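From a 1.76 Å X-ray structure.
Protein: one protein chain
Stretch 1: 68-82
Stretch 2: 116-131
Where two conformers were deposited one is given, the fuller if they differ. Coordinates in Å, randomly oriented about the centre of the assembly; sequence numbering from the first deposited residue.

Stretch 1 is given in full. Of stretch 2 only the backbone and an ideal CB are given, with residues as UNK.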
ATOM      1  N   SER A  68       1.322   5.640 -12.971  1.00  9.51           N
ATOM      2  CA  SER A  68       1.018   4.807 -11.820  1.00  9.25           C
ATOM      3  C   SER A  68       1.942   3.584 -11.733  1.00  9.63           C
ATOM      4  O   SER A  68       2.393   3.225 -10.641  1.00  9.93           O
ATOM      5  CB  SER A  68      -0.454   4.351 -11.848  1.00  8.82           C
ATOM      6  OG  SER A  68      -1.300   5.482 -11.649  1.00  9.74           O
ATOM      7  N   ASP A  69       2.185   2.935 -12.872  1.00  9.51           N
ATOM      8  CA  ASP A  69       3.091   1.797 -12.894  0.50  9.56           C
ATOM      9  C   ASP A  69       4.502   2.221 -12.472  1.00 10.05           C
ATOM     10  O   ASP A  69       5.126   1.541 -11.641  1.00 10.43           O
ATOM     11  CB  ASP A  69       3.118   1.129 -14.264  0.50  9.89           C
ATOM     12  CG  ASP A  69       3.836  -0.206 -14.236  0.50  9.11           C
ATOM     13  OD1 ASP A  69       3.251  -1.177 -13.730  0.50  8.70           O
ATOM     14  OD2 ASP A  69       4.979  -0.269 -14.735  0.50  8.74           O
ATOM     15  N   PHE A  70       4.972   3.352 -12.984  1.00  9.09           N
ATOM     16  CA  PHE A  70       6.298   3.855 -12.634  1.00  9.95           C
ATOM     17  C   PHE A  70       6.394   4.056 -11.122  1.00 10.45           C
ATOM     18  O   PHE A  70       7.339   3.592 -10.488  1.00 10.29           O
ATOM     19  CB  PHE A  70       6.608   5.150 -13.396  1.00  9.10           C
ATOM     20  CG  PHE A  70       8.044   5.590 -13.286  1.00  9.61           C
ATOM     21  CD1 PHE A  70       8.926   5.363 -14.336  1.00 10.16           C
ATOM     22  CD2 PHE A  70       8.525   6.210 -12.126  1.00 10.58           C
ATOM     23  CE1 PHE A  70      10.295   5.755 -14.256  1.00 10.50           C
ATOM     24  CE2 PHE A  70       9.887   6.613 -12.040  1.00 10.15           C
ATOM     25  CZ  PHE A  70      10.763   6.376 -13.104  1.00  9.10           C
ATOM     26  N   ALA A  71       5.408   4.752 -10.566  1.00  9.99           N
ATOM     27  CA  ALA A  71       5.343   5.027  -9.137  1.00 10.52           C
ATOM     28  C   ALA A  71       5.346   3.750  -8.278  1.00 10.55           C
ATOM     29  O   ALA A  71       6.091   3.665  -7.288  1.00 10.58           O
ATOM     30  CB  ALA A  71       4.092   5.874  -8.844  1.00 10.08           C
ATOM     31  N   ALA A  72       4.505   2.775  -8.633  1.00  9.82           N
ATOM     32  CA  ALA A  72       4.475   1.497  -7.911  1.00 10.22           C
ATOM     33  C   ALA A  72       5.842   0.784  -7.974  1.00 10.61           C
ATOM     34  O   ALA A  72       6.331   0.298  -6.938  1.00 10.33           O
ATOM     35  CB  ALA A  72       3.369   0.603  -8.427  1.00  9.67           C
ATOM     36  N   ARG A  73       6.451   0.730  -9.163  0.50 10.32           N
ATOM     37  CA  ARG A  73       7.768   0.089  -9.295  0.50 10.11           C
ATOM     38  C   ARG A  73       8.810   0.818  -8.442  0.50 10.26           C
ATOM     39  O   ARG A  73       9.594   0.184  -7.718  0.50  9.64           O
ATOM     40  CB  ARG A  73       8.217   0.027 -10.761  0.50 11.21           C
ATOM     41  CG  ARG A  73       7.317  -0.885 -11.591  0.50 11.79           C
ATOM     42  CD  ARG A  73       7.897  -1.167 -12.951  0.50 14.34           C
ATOM     43  NE  ARG A  73       7.230  -2.338 -13.494  0.50 16.63           N
ATOM     44  CZ  ARG A  73       7.684  -3.581 -13.354  0.50 17.29           C
ATOM     45  NH1 ARG A  73       8.834  -3.807 -12.730  0.50 17.33           N
ATOM     46  NH2 ARG A  73       6.998  -4.594 -13.859  0.50 17.28           N
ATOM     47  N   ALA A  74       8.781   2.148  -8.514  1.00  9.37           N
ATOM     48  CA  ALA A  74       9.751   2.993  -7.792  1.00  9.80           C
ATOM     49  C   ALA A  74       9.602   2.774  -6.286  1.00 10.01           C
ATOM     50  O   ALA A  74      10.594   2.616  -5.572  1.00 10.18           O
ATOM     51  CB  ALA A  74       9.512   4.429  -8.122  1.00 10.24           C
ATOM     52  N   ALA A  75       8.357   2.767  -5.815  1.00 10.01           N
ATOM     53  CA  ALA A  75       8.104   2.572  -4.398  1.00  9.83           C
ATOM     54  C   ALA A  75       8.638   1.216  -3.947  1.00  9.91           C
ATOM     55  O   ALA A  75       9.367   1.140  -2.952  1.00  9.96           O
ATOM     56  CB  ALA A  75       6.578   2.717  -4.085  1.00  9.81           C
ATOM     57  N   LEU A  76       8.305   0.151  -4.673  1.00  9.75           N
ATOM     58  CA  LEU A  76       8.790  -1.181  -4.296  1.00  9.82           C
ATOM     59  C   LEU A  76      10.313  -1.226  -4.341  1.00  9.78           C
ATOM     60  O   LEU A  76      10.927  -1.832  -3.459  1.00  9.75           O
ATOM     61  CB  LEU A  76       8.192  -2.273  -5.192  1.00  9.84           C
ATOM     62  CG  LEU A  76       6.682  -2.476  -4.977  1.00 10.75           C
ATOM     63  CD1 LEU A  76       6.041  -3.257  -6.156  1.00 12.34           C
ATOM     64  CD2 LEU A  76       6.402  -3.148  -3.602  1.00 11.27           C
ATOM     65  N   ALA A  77      10.922  -0.592  -5.356  1.00  9.36           N
ATOM     66  CA  ALA A  77      12.390  -0.515  -5.416  1.00  9.08           C
ATOM     67  C   ALA A  77      13.009   0.197  -4.202  1.00  9.59           C
ATOM     68  O   ALA A  77      14.140  -0.125  -3.802  1.00 10.27           O
ATOM     69  CB  ALA A  77      12.880   0.156  -6.745  1.00  8.37           C
ATOM     70  N   ALA A  78      12.290   1.162  -3.627  1.00  9.55           N
ATOM     71  CA  ALA A  78      12.806   1.911  -2.480  1.00 10.21           C
ATOM     72  C   ALA A  78      13.034   1.028  -1.247  1.00 11.08           C
ATOM     73  O   ALA A  78      13.765   1.414  -0.320  1.00 10.80           O
ATOM     74  CB  ALA A  78      11.893   3.091  -2.130  1.00 10.29           C
ATOM     75  N   ARG A  79      12.426  -0.156  -1.232  1.00 11.13           N
ATOM     76  CA  ARG A  79      12.705  -1.105  -0.134  1.00 12.05           C
ATOM     77  C   ARG A  79      14.198  -1.428  -0.051  1.00 12.41           C
ATOM     78  O   ARG A  79      14.739  -1.645   1.046  1.00 12.82           O
ATOM     79  CB  ARG A  79      11.898  -2.391  -0.304  1.00 11.95           C
ATOM     80  CG  ARG A  79      10.391  -2.179  -0.151  1.00 11.26           C
ATOM     81  CD  ARG A  79       9.598  -3.441  -0.482  1.00 11.44           C
ATOM     82  NE  ARG A  79       9.837  -3.969  -1.831  1.00 12.26           N
ATOM     83  CZ  ARG A  79       9.334  -5.120  -2.264  1.00 11.62           C
ATOM     84  NH1 ARG A  79       8.560  -5.831  -1.453  1.00 10.88           N
ATOM     85  NH2 ARG A  79       9.629  -5.567  -3.483  1.00  9.78           N
ATOM     86  N   GLN A  80      14.877  -1.440  -1.202  1.00 11.46           N
ATOM     87  CA  GLN A  80      16.289  -1.799  -1.249  1.00 12.64           C
ATOM     88  C   GLN A  80      17.164  -0.755  -0.574  1.00 12.24           C
ATOM     89  O   GLN A  80      18.309  -1.038  -0.222  1.00 12.33           O
ATOM     90  CB  GLN A  80      16.763  -2.040  -2.692  1.00 13.11           C
ATOM     91  CG  GLN A  80      16.000  -3.141  -3.430  1.00 15.99           C
ATOM     92  CD  GLN A  80      15.780  -4.369  -2.559  1.00 22.18           C
ATOM     93  OE1 GLN A  80      16.738  -4.914  -2.001  1.00 23.06           O
ATOM     94  NE2 GLN A  80      14.509  -4.804  -2.422  1.00 22.54           N
ATOM     95  N   GLN A  81      16.603   0.438  -0.374  1.00 12.31           N
ATOM     96  CA  GLN A  81      17.312   1.547   0.254  1.00 11.52           C
ATOM     97  C   GLN A  81      16.726   1.865   1.619  1.00 11.65           C
ATOM     98  O   GLN A  81      17.112   2.851   2.247  1.00 11.65           O
ATOM     99  CB  GLN A  81      17.288   2.782  -0.655  1.00 11.56           C
ATOM    100  CG  GLN A  81      18.169   2.613  -1.888  1.00 10.62           C
ATOM    101  CD  GLN A  81      18.162   3.828  -2.781  1.00 10.93           C
ATOM    102  OE1 GLN A  81      18.542   4.925  -2.347  1.00  8.88           O
ATOM    103  NE2 GLN A  81      17.756   3.645  -4.045  1.00  8.83           N
ATOM    104  N   GLY A  82      15.799   1.018   2.072  1.00 11.78           N
ATOM    105  CA  GLY A  82      15.245   1.121   3.408  1.00 11.77           C
ATOM    106  C   GLY A  82      14.346   2.317   3.575  1.00 12.32           C
ATOM    107  O   GLY A  82      14.184   2.826   4.692  1.00 13.06           O
ATOM    108  N   UNK A 116      20.319   4.119  -8.575  1.00 11.12           N
ATOM    109  CA  UNK A 116      20.098   2.803  -7.979  1.00 10.85           C
ATOM    110  C   UNK A 116      18.613   2.436  -7.995  1.00 10.65           C
ATOM    111  O   UNK A 116      18.266   1.308  -8.355  1.00 10.87           O
ATOM    112  CB  UNK A 116      20.633   2.772  -6.546  1.00 10.85           C
ATOM    113  N   UNK A 117      17.751   3.391  -7.615  1.00  9.77           N
ATOM    114  CA  UNK A 117      16.311   3.175  -7.633  1.00  9.86           C
ATOM    115  C   UNK A 117      15.863   2.664  -8.997  1.00  9.78           C
ATOM    116  O   UNK A 117      15.124   1.696  -9.084  1.00  9.56           O
ATOM    117  CB  UNK A 117      15.570   4.466  -7.279  1.00  9.86           C
ATOM    118  N   UNK A 118      16.317   3.318 -10.064  1.00  9.71           N
ATOM    119  CA  UNK A 118      15.886   2.927 -11.408  1.00 10.00           C
ATOM    120  C   UNK A 118      16.425   1.561 -11.850  1.00  9.78           C
ATOM    121  O   UNK A 118      15.735   0.871 -12.613  1.00 11.20           O
ATOM    122  CB  UNK A 118      16.326   3.993 -12.414  1.00 10.00           C
ATOM    123  N   UNK A 119      17.609   1.169 -11.362  1.00  8.98           N
ATOM    124  CA  UNK A 119      18.140  -0.188 -11.574  0.50  9.57           C
ATOM    125  C   UNK A 119      17.217  -1.181 -10.865  1.00  9.55           C
ATOM    126  O   UNK A 119      16.777  -2.180 -11.449  1.00  9.69           O
ATOM    127  CB  UNK A 119      19.575  -0.312 -11.058  0.50  9.57           C
ATOM    128  N   UNK A 120      16.927  -0.884  -9.598  1.00  9.57           N
ATOM    129  CA  UNK A 120      16.138  -1.780  -8.752  1.00 10.46           C
ATOM    130  C   UNK A 120      14.681  -1.898  -9.215  1.00 10.92           C
ATOM    131  O   UNK A 120      14.011  -2.900  -8.933  1.00 10.80           O
ATOM    132  CB  UNK A 120      16.178  -1.290  -7.303  1.00 10.46           C
ATOM    133  N   UNK A 121      14.181  -0.887  -9.932  1.00 10.32           N
ATOM    134  CA  UNK A 121      12.831  -0.974 -10.490  1.00 11.14           C
ATOM    135  C   UNK A 121      12.618  -2.138 -11.459  1.00 11.39           C
ATOM    136  O   UNK A 121      11.482  -2.579 -11.624  1.00 12.80           O
ATOM    137  CB  UNK A 121      12.499   0.336 -11.208  1.00 11.14           C
ATOM    138  N   UNK A 122      13.691  -2.621 -12.075  0.50 12.01           N
ATOM    139  CA  UNK A 122      13.615  -3.728 -13.031  0.50 12.07           C
ATOM    140  C   UNK A 122      13.571  -5.107 -12.373  0.50 11.54           C
ATOM    141  O   UNK A 122      13.316  -6.098 -13.058  0.50 10.89           O
ATOM    142  CB  UNK A 122      14.812  -3.664 -13.981  0.50 12.07           C
ATOM    143  N   UNK A 123      13.843  -5.169 -11.066  1.00 11.14           N
ATOM    144  CA  UNK A 123      13.995  -6.452 -10.348  1.00 10.46           C
ATOM    145  C   UNK A 123      12.749  -7.319 -10.552  1.00  8.91           C
ATOM    146  O   UNK A 123      11.634  -6.802 -10.494  1.00  8.29           O
ATOM    147  CB  UNK A 123      14.234  -6.214  -8.856  1.00 10.46           C
ATOM    148  N   UNK A 124      12.942  -8.632 -10.791  1.00  8.29           N
ATOM    149  CA  UNK A 124      11.745  -9.471 -10.940  1.00  8.09           C
ATOM    150  C   UNK A 124      10.855  -9.542  -9.676  1.00  7.32           C
ATOM    151  O   UNK A 124       9.658  -9.778  -9.809  1.00  7.30           O
ATOM    152  CB  UNK A 124      12.176 -10.887 -11.328  1.00  8.09           C
ATOM    153  N   UNK A 125      11.388  -9.315  -8.471  1.00  7.54           N
ATOM    154  CA  UNK A 125      10.498  -9.274  -7.285  1.00  8.75           C
ATOM    155  C   UNK A 125       9.472  -8.114  -7.373  1.00  8.40           C
ATOM    156  O   UNK A 125       8.379  -8.204  -6.812  1.00  8.72           O
ATOM    157  CB  UNK A 125      11.334  -9.126  -6.012  1.00  8.75           C
ATOM    158  N   UNK A 126       9.826  -7.035  -8.086  1.00  8.00           N
ATOM    159  CA  UNK A 126       8.928  -5.890  -8.221  1.00  8.00           C
ATOM    160  C   UNK A 126       7.734  -6.305  -9.109  1.00  8.51           C
ATOM    161  O   UNK A 126       6.545  -6.144  -8.736  1.00  9.07           O
ATOM    162  CB  UNK A 126       9.664  -4.685  -8.811  1.00  8.00           C
ATOM    163  N   UNK A 127       8.069  -6.880 -10.259  1.00  7.34           N
ATOM    164  CA  UNK A 127       7.069  -7.464 -11.152  1.00  8.29           C
ATOM    165  C   UNK A 127       6.189  -8.505 -10.431  1.00  7.91           C
ATOM    166  O   UNK A 127       4.955  -8.470 -10.571  1.00  6.76           O
ATOM    167  CB  UNK A 127       7.762  -8.110 -12.353  1.00  8.29           C
ATOM    168  N   UNK A 128       6.830  -9.391  -9.649  1.00  6.80           N
ATOM    169  CA  UNK A 128       6.113 -10.432  -8.908  1.00  6.69           C
ATOM    170  C   UNK A 128       5.103  -9.817  -7.936  1.00  7.51           C
ATOM    171  O   UNK A 128       3.962 -10.314  -7.836  1.00  8.08           O
ATOM    172  CB  UNK A 128       7.100 -11.320  -8.148  1.00  6.69           C
ATOM    173  N   UNK A 129       5.483  -8.750  -7.236  1.00  7.10           N
ATOM    174  CA  UNK A 129       4.529  -8.103  -6.303  1.00  8.83           C
ATOM    175  C   UNK A 129       3.307  -7.575  -7.060  1.00  8.57           C
ATOM    176  O   UNK A 129       2.155  -7.836  -6.707  1.00  8.25           O
ATOM    177  CB  UNK A 129       5.207  -6.959  -5.546  1.00  8.83           C
ATOM    178  N   UNK A 130       3.555  -6.807  -8.110  1.00  8.27           N
ATOM    179  CA  UNK A 130       2.433  -6.172  -8.821  1.00  8.08           C
ATOM    180  C   UNK A 130       1.515  -7.218  -9.440  1.00  7.85           C
ATOM    181  O   UNK A 130       0.284  -7.075  -9.386  1.00  8.63           O
ATOM    182  CB  UNK A 130       2.951  -5.227  -9.907  1.00  8.08           C
ATOM    183  N   UNK A 131       2.085  -8.277 -10.010  1.00  7.43           N
ATOM    184  CA  UNK A 131       1.276  -9.343 -10.585  1.00  6.70           C
ATOM    185  C   UNK A 131       0.404 -10.013  -9.526  1.00  8.01           C
ATOM    186  O   UNK A 131      -0.758 -10.362  -9.793  1.00  6.96           O
ATOM    187  CB  UNK A 131       2.174 -10.382 -11.261  1.00  6.70           C
TER

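At 116, within a helix, CA-to-CB points toward stretch 1, the ideal CB 3.9 Å from Q81 NE2. A long polar chain suits this amide-rich end. It is Q116, whose NE2 lies 3.6 Å from Q81 CG and donates forward along its own helix to position 120.

At 117 the CB points sideways, and the small side chains of A74, A77 and A78 leave a shallow apolar groove for a branched aliphatic or methionine. L117 fills it, CD1 lying 3.8 Å from A77 CB.

Position 118 points away and tolerates most polar chains; Q118 still brings OE1 to the edge of the F70 ring. Position 119 points sideways with nothing of stretch 1 near its ideal CB, so most polar chains would do; R119 makes no contact with stretch 1.

At 120 the ideal CB sits 3.6 Å from A77 CB, so bulk must turn aside; A77 O, already bonded to Q80 N, and Q81 NE2 lie close by and could share a water with a short polar group. D120 answers: its OD2 accepts from Q116 NE2 (3.1 Å) and from a water that also bonds A77 O and Q81 NE2.

Position 121 has its CA 5.1 Å from A77 CA. Its CB points sideways, and a slender flexible chain could run past A74 to the F70 ring. M121, a selenomethionine, sets CG 3.7 Å from A77 CB and CE over the F70 ring face. Its backbone O accepts from R73 NH1 (3.1 Å).

A type I turn from 120 to 123 precedes a new helix at 124. Position 122 points away and suits most polar residues: E122. Position 123, the N-cap, has no stretch 1 atom near its ideal CB and would take many small or polar residues: A123. Position 124, pointing away in a first helical turn, suits proline among others: P124.

At 125 the ideal CB is 4.7 Å from R79 NH2, favouring an acid or polar chain. E125 OE1 comes 4.0 Å from R79 NH2, well out of the guanidinium plane: charge attraction without a directed bond.

Position 126, flanked by L76 and R73, calls for a compact aliphatic; V126 places CG2 4.0 Å from L76 CB.

At 127, R73 NH2 lies 3.9 Å from the ideal CB, so a short acceptor is apt. T127 OG1 accepts from R73 NH2 (3.0 Å) and NH1 (3.3 Å).

Position 128 is unconstrained here: A128. At 129, L76 offers methyls to a flat or apolar group; H129 turns a ring face to L76 CD2.

Position 130 points into a hollow among D69, A72, R73 and L76, suited to a branched aliphatic. I130 is the knob, with CD1 over the R73 guanidinium face. Position 131 is out of reach of stretch 1, which sets no demand; it is A131.

Stretch 2 (116-131) QLQRDMEAPEVTAHIA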
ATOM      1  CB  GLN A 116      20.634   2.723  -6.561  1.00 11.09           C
ATOM      2  CG  GLN A 116      20.568   1.305  -6.009  1.00 13.82           C
ATOM      3  CD  GLN A 116      20.735   1.261  -4.508  1.00 18.09           C
ATOM      4  OE1 GLN A 116      21.407   2.121  -3.921  1.00 19.61           O
ATOM      5  NE2 GLN A 116      20.122   0.256  -3.870  1.00 20.32           N
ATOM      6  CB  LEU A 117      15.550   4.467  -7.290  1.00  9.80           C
ATOM      7  CG  LEU A 117      14.067   4.316  -6.990  1.00  9.18           C
ATOM      8  CD1 LEU A 117      13.895   3.680  -5.612  1.00 10.10           C
ATOM      9  CD2 LEU A 117      13.399   5.683  -7.040  1.00  9.53           C
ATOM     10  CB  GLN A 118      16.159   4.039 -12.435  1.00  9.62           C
ATOM     11  CG  GLN A 118      15.269   5.244 -12.172  1.00 11.45           C
ATOM     12  CD  GLN A 118      15.421   6.355 -13.171  1.00 16.29           C
ATOM     13  OE1 GLN A 118      14.629   6.464 -14.107  1.00 19.63           O
ATOM     14  NE2 GLN A 118      16.422   7.206 -12.973  1.00 12.82           N
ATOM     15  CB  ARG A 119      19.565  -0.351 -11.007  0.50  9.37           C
ATOM     16  CG  ARG A 119      20.703   0.155 -11.882  0.50 10.59           C
ATOM     17  CD  ARG A 119      22.067  -0.340 -11.374  0.50 11.26           C
ATOM     18  NE  ARG A 119      22.341   0.050  -9.989  0.50 12.31           N
ATOM     19  CZ  ARG A 119      23.002   1.151  -9.638  0.50 12.95           C
ATOM     20  NH1 ARG A 119      23.463   1.975 -10.568  0.50 14.05           N
ATOM     21  NH2 ARG A 119      23.217   1.426  -8.359  0.50 12.90           N
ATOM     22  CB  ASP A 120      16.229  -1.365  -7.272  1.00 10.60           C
ATOM     23  CG  ASP A 120      17.628  -1.578  -6.685  1.00 12.17           C
ATOM     24  OD1 ASP A 120      18.414  -2.371  -7.256  1.00 12.65           O
ATOM     25  OD2 ASP A 120      17.945  -0.948  -5.653  1.00 13.29           O
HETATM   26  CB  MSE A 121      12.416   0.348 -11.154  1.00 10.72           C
HETATM   27  CG  MSE A 121      12.041   1.406 -10.140  1.00  8.39           C
HETATM   28 SE   MSE A 121      11.922   3.170 -11.002  1.00 12.44          SE
HETATM   29  CE  MSE A 121      10.291   2.867 -12.098  1.00 11.06           C
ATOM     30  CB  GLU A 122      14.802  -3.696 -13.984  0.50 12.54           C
ATOM     31  CG  GLU A 122      15.027  -2.374 -14.686  0.50 14.52           C
ATOM     32  CD  GLU A 122      16.140  -2.449 -15.715  0.50 15.08           C
ATOM     33  OE1 GLU A 122      17.231  -2.976 -15.402  0.50 15.07           O
ATOM     34  OE2 GLU A 122      15.918  -1.975 -16.846  0.50 16.12           O
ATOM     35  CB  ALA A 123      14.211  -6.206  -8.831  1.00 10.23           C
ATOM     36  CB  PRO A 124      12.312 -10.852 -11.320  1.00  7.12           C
ATOM     37  CG  PRO A 124      13.733 -10.837 -10.840  1.00  9.27           C
ATOM     38  CD  PRO A 124      14.185  -9.395 -11.020  1.00  7.59           C
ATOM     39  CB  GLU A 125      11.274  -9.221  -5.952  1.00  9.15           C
ATOM     40  CG  GLU A 125      12.011  -7.917  -5.734  1.00 15.16           C
ATOM     41  CD  GLU A 125      12.768  -7.840  -4.408  1.00 25.49           C
ATOM     42  OE1 GLU A 125      12.378  -8.517  -3.432  1.00 29.08           O
ATOM     43  OE2 GLU A 125      13.764  -7.086  -4.346  1.00 29.61           O
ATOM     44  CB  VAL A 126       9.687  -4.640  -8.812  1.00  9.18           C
ATOM     45  CG1 VAL A 126       8.710  -3.530  -9.201  1.00  8.74           C
ATOM     46  CG2 VAL A 126      10.695  -4.103  -7.781  1.00  8.18           C
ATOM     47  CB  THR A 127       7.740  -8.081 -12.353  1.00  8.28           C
ATOM     48  OG1 THR A 127       8.440  -7.040 -13.056  1.00 10.36           O
ATOM     49  CG2 THR A 127       6.706  -8.725 -13.274  1.00  8.32           C
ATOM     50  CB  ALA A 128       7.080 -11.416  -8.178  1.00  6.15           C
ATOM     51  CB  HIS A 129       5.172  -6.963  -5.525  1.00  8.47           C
ATOM     52  CG  HIS A 129       4.207  -6.216  -4.654  1.00 10.78           C
ATOM     53  ND1 HIS A 129       4.137  -6.412  -3.291  1.00  9.69           N
ATOM     54  CD2 HIS A 129       3.233  -5.315  -4.956  1.00 10.34           C
ATOM     55  CE1 HIS A 129       3.185  -5.637  -2.786  1.00 10.29           C
ATOM     56  NE2 HIS A 129       2.612  -4.977  -3.777  1.00 10.93           N
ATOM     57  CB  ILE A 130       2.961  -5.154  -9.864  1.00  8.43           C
ATOM     58  CG1 ILE A 130       3.655  -3.981  -9.151  1.00  8.47           C
ATOM     59  CG2 ILE A 130       1.807  -4.632 -10.734  1.00  9.38           C
ATOM     60  CD1 ILE A 130       4.566  -3.104 -10.081  1.00 10.07           C
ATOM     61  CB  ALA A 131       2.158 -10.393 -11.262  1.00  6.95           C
TER
HETATM   62  O   HOH W   1      16.492   1.083  -4.798  1.00  9.03           O
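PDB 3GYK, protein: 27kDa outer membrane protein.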